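Local coordinates for type-iv like competence pilin ttha1218 (Thermus thermophilus, PDB 5G25), which is a type IV-like pilin linked to natural competence and probably helps build or serve the pilus machinery for DNA uptake, this piece being its soluble C-terminal part, at residues R14-F19 against V73-E78. Residues are numbered along the deposited sequence; the frame is centred on the assembly and turned at random.
Sequences REMENF and VVLRVE
Met16 projects from helix 14-19 onto strand 73-77 and fits between Leu75 and Val77, two residues that face the helix from the same side of the strand. Helix and strand run roughly antiparallel, at 153°, with axes 9.6 Å apart. The Met16 chain starts with CG anti to its own carbonyl carbon (chi1 -67°), runs on extended through SD, then bends at chi3 (76°). Its shaft slides past Val77 in the opposite direction, Met16 CG lying 3.7 Å from Val77 CG2, and SD touches the same methyl. Beyond the bend, Met16 CE dips to the strand backbone, 3.2 Å from Leu75 O, and lies 4.1 Å from Leu75 CB. Leu75 returns the fit: its CD2 is the bump that enters the hollow between Met16 and Phe19, 3.3 Å from Met16 O and 4.1 Å from Met16 CB. Phe19, about one helical turn on, has CG anti to its backbone N and crosses Leu75 at about a right angle; the Leu75 methyl CD2 meets the edge of the ring, 3.8 Å from Phe19 CD2. An alanine in place of Met16 lacks the CG, SD and CE that touch Val77 and the Leu75 carbonyl, which would probably loosen the helix from the strand. This is the buried seam of a pilin-like fold, the helix laid on one face of an antiparallel sheet. Leu40 of strand 36-40 meets Met16, Phe19 and Val77, Leu82 of strand 80-87 touches Met16, and on the same helix, 11-24, Met20 touches Leu75 and Val12 touches Val77.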
loop_
_atom_site.group_PDB
_atom_site.type_symbol
_atom_site.label_atom_id
_atom_site.label_comp_id
_atom_site.label_asym_id
_atom_site.label_seq_id
_atom_site.Cartn_x
_atom_site.Cartn_y
_atom_site.Cartn_z
ATOM N N ARG A 14 15.024 2.499 2.813
ATOM C CA ARG A 14 15.144 2.953 1.437
ATOM C C ARG A 14 14.388 2.011 0.484
ATOM O O ARG A 14 13.641 2.477 -0.372
ATOM C CB ARG A 14 16.628 3.040 1.053
ATOM C CG ARG A 14 16.945 4.041 -0.057
ATOM C CD ARG A 14 18.436 4.385 -0.129
ATOM N NE ARG A 14 18.998 4.761 1.177
ATOM C CZ ARG A 14 19.966 4.102 1.825
ATOM N NH1 ARG A 14 20.537 3.014 1.304
ATOM N NH2 ARG A 14 20.378 4.542 3.009
ATOM N N GLU A 15 14.581 0.698 0.650
ATOM C CA GLU A 15 13.893 -0.317 -0.145
ATOM C C GLU A 15 12.395 -0.334 0.064
ATOM O O GLU A 15 11.649 -0.617 -0.864
ATOM C CB GLU A 15 14.421 -1.712 0.194
ATOM C CG GLU A 15 15.833 -1.940 -0.255
ATOM C CD GLU A 15 15.934 -1.774 -1.741
ATOM O OE1 GLU A 15 15.497 -2.690 -2.491
ATOM O OE2 GLU A 15 16.416 -0.694 -2.140
ATOM N N MET A 16 11.948 -0.062 1.289
ATOM C CA MET A 16 10.523 0.006 1.544
ATOM C C MET A 16 9.944 1.200 0.756
ATOM O O MET A 16 8.871 1.110 0.175
ATOM C CB MET A 16 10.230 0.134 3.043
ATOM C CG MET A 16 10.579 -1.081 3.889
ATOM S SD MET A 16 10.436 -0.698 5.651
ATOM C CE MET A 16 8.672 -0.718 5.873
ATOM N N GLU A 17 10.678 2.301 0.704
ATOM C CA GLU A 17 10.203 3.487 -0.054
ATOM C C GLU A 17 10.159 3.254 -1.560
ATOM O O GLU A 17 9.199 3.668 -2.219
ATOM C CB GLU A 17 10.995 4.741 0.325
ATOM C CG GLU A 17 10.694 5.141 1.772
ATOM C CD GLU A 17 11.437 6.367 2.278
ATOM O OE1 GLU A 17 12.594 6.581 1.857
ATOM O OE2 GLU A 17 10.856 7.095 3.129
ATOM N N ASN A 18 11.151 2.536 -2.083
ATOM C CA ASN A 18 11.186 2.196 -3.504
ATOM C C ASN A 18 10.043 1.301 -3.892
ATOM O O ASN A 18 9.427 1.467 -4.919
ATOM C CB ASN A 18 12.490 1.490 -3.862
ATOM C CG ASN A 18 13.653 2.452 -3.965
ATOM O OD1 ASN A 18 13.490 3.609 -4.355
ATOM N ND2 ASN A 18 14.832 1.984 -3.605
ATOM N N PHE A 19 9.772 0.325 -3.052
ATOM C CA PHE A 19 8.707 -0.596 -3.331
ATOM C C PHE A 19 7.380 0.101 -3.237
ATOM O O PHE A 19 6.483 -0.143 -4.044
ATOM C CB PHE A 19 8.742 -1.787 -2.373
ATOM C CG PHE A 19 7.796 -2.859 -2.761
ATOM C CD1 PHE A 19 8.054 -3.646 -3.880
ATOM C CD2 PHE A 19 6.628 -3.041 -2.073
ATOM C CE1 PHE A 19 7.154 -4.616 -4.267
ATOM C CE2 PHE A 19 5.724 -4.014 -2.452
ATOM C CZ PHE A 19 5.987 -4.804 -3.542
ATOM N N VAL A 73 -1.989 1.177 2.278
ATOM C CA VAL A 73 -0.926 0.214 2.102
ATOM C C VAL A 73 -0.021 0.305 3.310
ATOM O O VAL A 73 0.434 1.396 3.659
ATOM C CB VAL A 73 -0.130 0.527 0.819
ATOM C CG1 VAL A 73 0.964 -0.503 0.592
ATOM C CG2 VAL A 73 -1.053 0.581 -0.386
ATOM N N VAL A 74 0.193 -0.839 3.973
ATOM C CA VAL A 74 1.115 -0.935 5.097
ATOM C C VAL A 74 2.234 -1.932 4.754
ATOM O O VAL A 74 2.005 -3.125 4.574
ATOM C CB VAL A 74 0.397 -1.365 6.382
ATOM C CG1 VAL A 74 1.353 -1.347 7.567
ATOM C CG2 VAL A 74 -0.791 -0.460 6.652
ATOM N N LEU A 75 3.444 -1.411 4.639
ATOM C CA LEU A 75 4.634 -2.209 4.419
ATOM C C LEU A 75 5.354 -2.330 5.766
ATOM O O LEU A 75 5.570 -1.313 6.446
ATOM C CB LEU A 75 5.530 -1.478 3.408
ATOM C CG LEU A 75 6.319 -2.218 2.345
ATOM C CD1 LEU A 75 5.518 -3.357 1.729
ATOM C CD2 LEU A 75 6.730 -1.207 1.272
ATOM N N ARG A 76 5.704 -3.562 6.147
ATOM C CA ARG A 76 6.372 -3.851 7.429
ATOM C C ARG A 76 7.550 -4.767 7.204
ATOM O O ARG A 76 7.413 -5.841 6.627
ATOM C CB ARG A 76 5.427 -4.534 8.421
ATOM C CG ARG A 76 4.390 -3.606 9.022
ATOM C CD ARG A 76 3.588 -4.254 10.152
ATOM N NE ARG A 76 3.110 -3.279 11.146
ATOM C CZ ARG A 76 1.839 -2.898 11.299
ATOM N NH1 ARG A 76 0.868 -3.405 10.520
ATOM N NH2 ARG A 76 1.529 -2.014 12.252
ATOM N N VAL A 77 8.714 -4.330 7.659
ATOM C CA VAL A 77 9.925 -5.126 7.593
ATOM C C VAL A 77 10.528 -5.055 8.994
ATOM O O VAL A 77 10.986 -3.997 9.433
ATOM C CB VAL A 77 10.896 -4.585 6.524
ATOM C CG1 VAL A 77 12.139 -5.453 6.449
ATOM C CG2 VAL A 77 10.208 -4.529 5.167
ATOM N N GLU A 78 10.459 -6.177 9.711
ATOM C CA GLU A 78 10.859 -6.234 11.116
ATOM C C GLU A 78 10.103 -5.182 11.909
ATOM O O GLU A 78 8.882 -5.100 11.809
ATOM C CB GLU A 78 12.378 -6.116 11.257
ATOM C CG GLU A 78 13.111 -7.182 10.443
ATOM C CD GLU A 78 14.547 -7.424 10.889
ATOM O OE1 GLU A 78 15.033 -6.708 11.794
ATOM O OE2 GLU A 78 15.191 -8.340 10.330
#